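Local coordinates for protein glycoside Hydrolase (Bacteroides uniformis, PDB 5TA0) that probably hydrolyses agarose-type red-algal galactans as a glycoside hydrolase, at residues K468-Y479 and E504-F515. Residues are numbered along the deposited sequence; the frame is centred on the assembly and turned at random.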
ATOM      1  N   LYS A 468     -31.102 -11.273 -16.086  1.00 28.57           N
ATOM      2  CA  LYS A 468     -30.432 -12.014 -17.154  1.00 28.68           C
ATOM      3  C   LYS A 468     -29.266 -12.830 -16.625  1.00 27.48           C
ATOM      4  O   LYS A 468     -28.601 -12.437 -15.668  1.00 27.13           O
ATOM      5  CB  LYS A 468     -29.931 -11.047 -18.227  1.00 31.12           C
ATOM      6  CG  LYS A 468     -30.991 -10.084 -18.754  1.00 33.34           C
ATOM      7  CD  LYS A 468     -32.152 -10.834 -19.376  1.00 35.20           C
ATOM      8  CE  LYS A 468     -33.132  -9.903 -20.062  1.00 37.77           C
ATOM      9  NZ  LYS A 468     -34.355 -10.666 -20.449  1.00 38.51           N
ATOM     10  N   ASP A 469     -29.023 -13.974 -17.250  1.00 25.56           N
ATOM     11  CA  ASP A 469     -27.788 -14.733 -17.027  1.00 24.81           C
ATOM     12  C   ASP A 469     -26.689 -14.149 -17.884  1.00 22.20           C
ATOM     13  O   ASP A 469     -26.935 -13.565 -18.940  1.00 20.58           O
ATOM     14  CB  ASP A 469     -27.966 -16.200 -17.417  1.00 28.75           C
ATOM     15  CG  ASP A 469     -28.875 -16.951 -16.473  1.00 31.46           C
ATOM     16  OD1 ASP A 469     -28.967 -16.580 -15.290  1.00 34.57           O
ATOM     17  OD2 ASP A 469     -29.492 -17.931 -16.925  1.00 37.53           O
ATOM     18  N   ALA A 470     -25.451 -14.306 -17.428  1.00 19.91           N
ATOM     19  CA  ALA A 470     -24.331 -13.916 -18.234  1.00 19.10           C
ATOM     20  C   ALA A 470     -24.228 -14.727 -19.536  1.00 18.31           C
ATOM     21  O   ALA A 470     -24.556 -15.911 -19.574  1.00 19.45           O
ATOM     22  CB  ALA A 470     -23.038 -14.041 -17.428  1.00 19.33           C
ATOM     23  N   LYS A 471     -23.765 -14.062 -20.580  1.00 19.56           N
ATOM     24  CA  LYS A 471     -23.443 -14.689 -21.861  1.00 22.03           C
ATOM     25  C   LYS A 471     -22.229 -15.614 -21.695  1.00 21.61           C
ATOM     26  O   LYS A 471     -22.209 -16.728 -22.221  1.00 23.61           O
ATOM     27  CB  LYS A 471     -23.237 -13.570 -22.898  1.00 25.07           C
ATOM     28  CG  LYS A 471     -22.424 -13.810 -24.148  1.00 27.68           C
ATOM     29  CD  LYS A 471     -22.375 -12.507 -24.946  1.00 28.33           C
ATOM     30  CE  LYS A 471     -21.289 -12.512 -25.995  1.00 30.21           C
ATOM     31  NZ  LYS A 471     -21.346 -11.262 -26.806  1.00 30.99           N
ATOM     32  N   SER A 472     -21.227 -15.173 -20.932  1.00 21.07           N
ATOM     33  CA  SER A 472     -20.061 -16.016 -20.652  1.00 20.12           C
ATOM     34  C   SER A 472     -19.443 -15.660 -19.307  1.00 18.19           C
ATOM     35  O   SER A 472     -19.667 -14.557 -18.790  1.00 16.79           O
ATOM     36  CB  SER A 472     -19.019 -15.848 -21.741  1.00 21.48           C
ATOM     37  OG  SER A 472     -18.506 -14.531 -21.736  1.00 24.10           O
ATOM     38  N   ILE A 473     -18.681 -16.608 -18.757  1.00 16.98           N
ATOM     39  CA  ILE A 473     -17.926 -16.424 -17.505  1.00 17.00           C
ATOM     40  C   ILE A 473     -16.501 -16.870 -17.769  1.00 17.22           C
ATOM     41  O   ILE A 473     -16.285 -18.025 -18.184  1.00 17.22           O
ATOM     42  CB  ILE A 473     -18.542 -17.239 -16.344  1.00 17.50           C
ATOM     43  CG1 ILE A 473     -20.028 -16.873 -16.176  1.00 18.22           C
ATOM     44  CG2 ILE A 473     -17.766 -17.029 -15.037  1.00 18.46           C
ATOM     45  CD1 ILE A 473     -20.775 -17.666 -15.143  1.00 19.35           C
ATOM     46  N   GLU A 474     -15.529 -15.972 -17.554  1.00 15.02           N
ATOM     47  CA  GLU A 474     -14.118 -16.337 -17.542  1.00 14.69           C
ATOM     48  C   GLU A 474     -13.640 -16.354 -16.095  1.00 14.23           C
ATOM     49  O   GLU A 474     -13.747 -15.351 -15.385  1.00 14.24           O
ATOM     50  CB  GLU A 474     -13.279 -15.380 -18.381  1.00 15.65           C
ATOM     51  CG  GLU A 474     -11.784 -15.637 -18.280  1.00 16.41           C
ATOM     52  CD  GLU A 474     -10.949 -14.784 -19.199  1.00 18.51           C
ATOM     53  OE1 GLU A 474     -10.983 -14.987 -20.435  1.00 21.23           O
ATOM     54  OE2 GLU A 474     -10.174 -13.948 -18.695  1.00 16.84           O
ATOM     55  N   VAL A 475     -13.107 -17.498 -15.668  1.00 12.95           N
ATOM     56  CA  VAL A 475     -12.513 -17.659 -14.349  1.00 12.87           C
ATOM     57  C   VAL A 475     -11.015 -17.546 -14.476  1.00 12.24           C
ATOM     58  O   VAL A 475     -10.400 -18.212 -15.311  1.00 12.39           O
ATOM     59  CB  VAL A 475     -12.839 -19.050 -13.754  1.00 13.26           C
ATOM     60  CG1 VAL A 475     -12.149 -19.278 -12.410  1.00 14.05           C
ATOM     61  CG2 VAL A 475     -14.355 -19.236 -13.660  1.00 14.42           C
ATOM     62  N   ARG A 476     -10.418 -16.714 -13.631  1.00 10.91           N
ATOM     63  CA  ARG A 476      -8.960 -16.606 -13.501  1.00 10.94           C
ATOM     64  C   ARG A 476      -8.597 -16.928 -12.054  1.00 10.56           C
ATOM     65  O   ARG A 476      -9.160 -16.346 -11.134  1.00 11.25           O
ATOM     66  CB  ARG A 476      -8.502 -15.195 -13.826  1.00 10.31           C
ATOM     67  CG  ARG A 476      -9.003 -14.629 -15.144  1.00 10.69           C
ATOM     68  CD  ARG A 476      -8.616 -13.176 -15.254  1.00 10.65           C
ATOM     69  NE  ARG A 476      -9.139 -12.558 -16.462  1.00 11.26           N
ATOM     70  CZ  ARG A 476      -9.022 -11.260 -16.720  1.00 11.24           C
ATOM     71  NH1 ARG A 476      -8.425 -10.458 -15.850  1.00 11.34           N
ATOM     72  NH2 ARG A 476      -9.511 -10.761 -17.840  1.00 12.38           N
ATOM     73  N   HIS A 477      -7.707 -17.908 -11.844  1.00 10.15           N
ATOM     74  CA  HIS A 477      -7.399 -18.412 -10.509  1.00 10.05           C
ATOM     75  C   HIS A 477      -5.878 -18.514 -10.382  1.00  9.98           C
ATOM     76  O   HIS A 477      -5.228 -19.258 -11.146  1.00 10.56           O
ATOM     77  CB  HIS A 477      -8.054 -19.788 -10.329  1.00 10.35           C
ATOM     78  CG  HIS A 477      -7.974 -20.365  -8.951  1.00 10.66           C
ATOM     79  ND1 HIS A 477      -8.127 -21.719  -8.729  1.00 11.31           N
ATOM     80  CD2 HIS A 477      -7.775 -19.811  -7.737  1.00 10.29           C
ATOM     81  CE1 HIS A 477      -8.048 -21.966  -7.438  1.00 11.44           C
ATOM     82  NE2 HIS A 477      -7.836 -20.825  -6.807  1.00 11.40           N
ATOM     83  N   LEU A 478      -5.322 -17.741  -9.440  1.00  9.78           N
ATOM     84  CA  LEU A 478      -3.888 -17.679  -9.184  1.00 10.04           C
ATOM     85  C   LEU A 478      -3.580 -18.371  -7.871  1.00  9.71           C
ATOM     86  O   LEU A 478      -4.023 -17.931  -6.815  1.00 10.17           O
ATOM     87  CB  LEU A 478      -3.404 -16.235  -9.156  1.00 10.50           C
ATOM     88  CG  LEU A 478      -1.895 -16.072  -8.959  1.00 11.43           C
ATOM     89  CD1 LEU A 478      -1.099 -16.632 -10.119  1.00 12.02           C
ATOM     90  CD2 LEU A 478      -1.587 -14.595  -8.775  1.00 12.53           C
ATOM     91  N   TYR A 479      -2.825 -19.482  -7.946  1.00  9.85           N
ATOM     92  CA  TYR A 479      -2.556 -20.317  -6.773  1.00 10.11           C
ATOM     93  C   TYR A 479      -1.203 -21.021  -6.919  1.00  9.77           C
ATOM     94  O   TYR A 479      -0.588 -20.994  -7.986  1.00 10.08           O
ATOM     95  CB  TYR A 479      -3.691 -21.368  -6.601  1.00 11.07           C
ATOM     96  CG  TYR A 479      -3.838 -22.345  -7.742  1.00 12.24           C
ATOM     97  CD1 TYR A 479      -4.606 -22.031  -8.866  1.00 12.88           C
ATOM     98  CD2 TYR A 479      -3.177 -23.579  -7.714  1.00 12.93           C
ATOM     99  CE1 TYR A 479      -4.736 -22.925  -9.932  1.00 13.81           C
ATOM    100  CE2 TYR A 479      -3.303 -24.476  -8.763  1.00 13.57           C
ATOM    101  CZ  TYR A 479      -4.083 -24.150  -9.869  1.00 14.36           C
ATOM    102  OH  TYR A 479      -4.203 -25.037 -10.929  1.00 16.89           O
ATOM    103  N   GLU A 504      -8.113 -21.711  -3.714  1.00 11.69           N
ATOM    104  CA  GLU A 504      -6.945 -22.369  -3.131  1.00 12.34           C
ATOM    105  C   GLU A 504      -6.320 -21.586  -1.988  1.00 11.92           C
ATOM    106  O   GLU A 504      -6.701 -20.447  -1.713  1.00 11.03           O
ATOM    107  CB  GLU A 504      -5.910 -22.696  -4.200  1.00 14.14           C
ATOM    108  CG  GLU A 504      -6.207 -23.995  -4.950  1.00 16.36           C
ATOM    109  CD  GLU A 504      -6.166 -25.218  -4.042  1.00 19.95           C
ATOM    110  OE1 GLU A 504      -6.966 -26.140  -4.274  1.00 26.46           O
ATOM    111  OE2 GLU A 504      -5.382 -25.221  -3.085  1.00 22.55           O
ATOM    112  N   THR A 505      -5.415 -22.239  -1.274  1.00 11.15           N
ATOM    113  CA  THR A 505      -4.708 -21.664  -0.136  1.00 11.09           C
ATOM    114  C   THR A 505      -4.080 -20.314  -0.516  1.00 10.00           C
ATOM    115  O   THR A 505      -3.321 -20.226  -1.475  1.00  9.82           O
ATOM    116  CB  THR A 505      -3.595 -22.617   0.287  1.00 11.72           C
ATOM    117  OG1 THR A 505      -4.202 -23.859   0.659  1.00 13.33           O
ATOM    118  CG2 THR A 505      -2.778 -22.071   1.409  1.00 12.25           C
ATOM    119  N   GLU A 506      -4.440 -19.271   0.222  1.00  9.55           N
ATOM    120  CA  GLU A 506      -3.888 -17.912  -0.031  1.00  9.57           C
ATOM    121  C   GLU A 506      -4.044 -17.453  -1.489  1.00  9.35           C
ATOM    122  O   GLU A 506      -3.263 -16.629  -1.975  1.00  9.49           O
ATOM    123  CB  GLU A 506      -2.428 -17.817   0.444  1.00  9.58           C
ATOM    124  CG  GLU A 506      -2.253 -17.945   1.934  1.00 10.32           C
ATOM    125  CD  GLU A 506      -0.799 -17.880   2.331  1.00 11.29           C
ATOM    126  OE1 GLU A 506      -0.078 -18.893   2.109  1.00 12.67           O
ATOM    127  OE2 GLU A 506      -0.342 -16.818   2.810  1.00 10.66           O
ATOM    128  N   ALA A 507      -5.059 -17.951  -2.199  1.00  8.88           N
ATOM    129  CA  ALA A 507      -5.197 -17.725  -3.606  1.00  8.68           C
ATOM    130  C   ALA A 507      -6.132 -16.541  -3.899  1.00  8.42           C
ATOM    131  O   ALA A 507      -6.823 -16.028  -3.003  1.00  8.39           O
ATOM    132  CB  ALA A 507      -5.707 -18.996  -4.305  1.00  8.99           C
ATOM    133  N   THR A 508      -6.133 -16.133  -5.158  1.00  8.78           N
ATOM    134  CA  THR A 508      -7.062 -15.101  -5.636  1.00  8.80           C
ATOM    135  C   THR A 508      -7.745 -15.609  -6.876  1.00  8.86           C
ATOM    136  O   THR A 508      -7.095 -16.262  -7.731  1.00  8.85           O
ATOM    137  CB  THR A 508      -6.297 -13.796  -5.962  1.00  8.66           C
ATOM    138  OG1 THR A 508      -5.509 -13.410  -4.841  1.00  8.68           O
ATOM    139  CG2 THR A 508      -7.235 -12.647  -6.297  1.00  8.84           C
ATOM    140  N   CYS A 509      -9.037 -15.306  -7.032  1.00  8.98           N
ATOM    141  CA  CYS A 509      -9.678 -15.447  -8.316  1.00  9.47           C
ATOM    142  C   CYS A 509     -10.284 -14.120  -8.769  1.00  9.16           C
ATOM    143  O   CYS A 509     -10.710 -13.304  -7.942  1.00  9.42           O
ATOM    144  CB  CYS A 509     -10.750 -16.539  -8.336  1.00 10.91           C
ATOM    145  SG  CYS A 509     -12.120 -16.332  -7.171  1.00 11.75           S
ATOM    146  N   VAL A 510     -10.275 -13.924 -10.080  1.00  9.31           N
ATOM    147  CA  VAL A 510     -10.993 -12.822 -10.734  1.00  9.75           C
ATOM    148  C   VAL A 510     -11.967 -13.502 -11.697  1.00 10.21           C
ATOM    149  O   VAL A 510     -11.528 -14.186 -12.649  1.00 10.81           O
ATOM    150  CB  VAL A 510     -10.061 -11.842 -11.475  1.00  9.52           C
ATOM    151  CG1 VAL A 510     -10.861 -10.835 -12.309  1.00  9.81           C
ATOM    152  CG2 VAL A 510      -9.149 -11.122 -10.486  1.00  9.70           C
ATOM    153  N   ILE A 511     -13.256 -13.322 -11.422  1.00 10.57           N
ATOM    154  CA  ILE A 511     -14.328 -13.933 -12.229  1.00 11.35           C
ATOM    155  C   ILE A 511     -14.908 -12.831 -13.086  1.00 11.96           C
ATOM    156  O   ILE A 511     -15.329 -11.789 -12.579  1.00 11.41           O
ATOM    157  CB  ILE A 511     -15.391 -14.558 -11.324  1.00 12.15           C
ATOM    158  CG1 ILE A 511     -14.771 -15.604 -10.382  1.00 13.14           C
ATOM    159  CG2 ILE A 511     -16.507 -15.193 -12.166  1.00 12.23           C
ATOM    160  CD1 ILE A 511     -15.557 -15.885  -9.141  1.00 14.65           C
ATOM    161  N   CYS A 512     -14.875 -13.033 -14.398  1.00 12.11           N
ATOM    162  CA  CYS A 512     -15.298 -12.033 -15.361  1.00 12.58           C
ATOM    163  C   CYS A 512     -16.633 -12.472 -15.972  1.00 12.63           C
ATOM    164  O   CYS A 512     -16.675 -13.449 -16.715  1.00 13.31           O
ATOM    165  CB  CYS A 512     -14.231 -11.837 -16.444  1.00 12.80           C
ATOM    166  SG  CYS A 512     -12.541 -11.631 -15.811  1.00 15.83           S
ATOM    167  N   TYR A 513     -17.701 -11.765 -15.632  1.00 11.99           N
ATOM    168  CA  TYR A 513     -19.034 -12.037 -16.215  1.00 12.62           C
ATOM    169  C   TYR A 513     -19.218 -11.109 -17.390  1.00 13.76           C
ATOM    170  O   TYR A 513     -18.985  -9.910 -17.262  1.00 14.92           O
ATOM    171  CB  TYR A 513     -20.138 -11.800 -15.211  1.00 12.65           C
ATOM    172  CG  TYR A 513     -20.065 -12.643 -13.953  1.00 13.11           C
ATOM    173  CD1 TYR A 513     -20.758 -13.842 -13.831  1.00 13.40           C
ATOM    174  CD2 TYR A 513     -19.292 -12.250 -12.874  1.00 13.94           C
ATOM    175  CE1 TYR A 513     -20.705 -14.609 -12.682  1.00 13.88           C
ATOM    176  CE2 TYR A 513     -19.219 -13.014 -11.723  1.00 13.86           C
ATOM    177  CZ  TYR A 513     -19.923 -14.192 -11.620  1.00 13.82           C
ATOM    178  OH  TYR A 513     -19.829 -14.926 -10.471  1.00 14.28           O
ATOM    179  N   ASN A 514     -19.626 -11.642 -18.548  1.00 13.98           N
ATOM    180  CA  ASN A 514     -19.964 -10.827 -19.691  1.00 15.03           C
ATOM    181  C   ASN A 514     -21.462 -10.966 -19.976  1.00 14.12           C
ATOM    182  O   ASN A 514     -21.976 -12.079 -20.081  1.00 15.37           O
ATOM    183  CB  ASN A 514     -19.150 -11.237 -20.906  1.00 17.18           C
ATOM    184  CG  ASN A 514     -19.458 -10.391 -22.122  1.00 19.94           C
ATOM    185  OD1 ASN A 514     -20.055 -10.876 -23.077  1.00 23.96           O
ATOM    186  ND2 ASN A 514     -19.083  -9.127 -22.087  1.00 21.45           N
ATOM    187  N   PHE A 515     -22.150  -9.829 -20.063  1.00 13.30           N
ATOM    188  CA  PHE A 515     -23.596  -9.804 -20.306  1.00 13.14           C
ATOM    189  C   PHE A 515     -23.917  -9.305 -21.713  1.00 13.05           C
ATOM    190  O   PHE A 515     -23.132  -8.618 -22.344  1.00 13.62           O
ATOM    191  CB  PHE A 515     -24.272  -8.916 -19.254  1.00 12.90           C
ATOM    192  CG  PHE A 515     -24.280  -9.521 -17.889  1.00 12.81           C
ATOM    193  CD1 PHE A 515     -25.331 -10.309 -17.455  1.00 13.37           C
ATOM    194  CD2 PHE A 515     -23.206  -9.318 -17.011  1.00 12.59           C
ATOM    195  CE1 PHE A 515     -25.334 -10.864 -16.185  1.00 13.61           C
ATOM    196  CE2 PHE A 515     -23.208  -9.876 -15.747  1.00 12.96           C
ATOM    197  CZ  PHE A 515     -24.260 -10.657 -15.317  1.00 13.71           C
TER
HETATM  198  O   HOH W   1     -16.567 -13.370 -19.503  1.00 29.69           O
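Strands 472-479 and 508-514 run antiparallel at 171°, their axes 4.7 Å apart, and backbone hydrogen bonds pair Ser472 with Asn514, Glu474 with Cys512, Arg476 with Val510 and Leu478 with Thr508. At one end a classic beta bulge sets both Lys471 and Ser472 against Asn514, whose O accepts a bond from Ser472 N and a weak one from Lys471 N. Just beyond, CA of Ala470 sits over the Phe515 ring in a CH-pi contact, 4.2 Å from its centroid. On the face shared by Ile473, Ile511 and Tyr513, Ile473 CG2 meets Ile511 CG2 at 3.6 Å, while its CG1 is 3.9 Å from Tyr513 CD1. The other face carries Arg476, extended from CG to NE; SG of Cys512 rests over one face of its guanidinium, 3.6 Å from NE. NE makes a salt bridge with Glu474 OE2, 2.8 Å away and in the guanidinium plane; NH2 makes another with Asp419, and NH1 bonds the backbone O atoms of Lys418 and Leu416. With CG anti to its own N (chi1 -173°), the His477 ring lies beside the type II turn Glu504-Ala507, where NE2 accepts a nearly straight, in-plane bond from Glu504 N at 3.2 Å. An alanine here is likely to leave that amide without its acceptor and open a gap beside Ala507 CB. Val475, His477 and Cys509 pack on strand 500-503, while helix 411-416 covers Leu478, Thr508 and Val510: a bulged antiparallel pair, strand 472-481 lying between 487-495 and 508-514, in the porphyranase-family beta-sandwich domain.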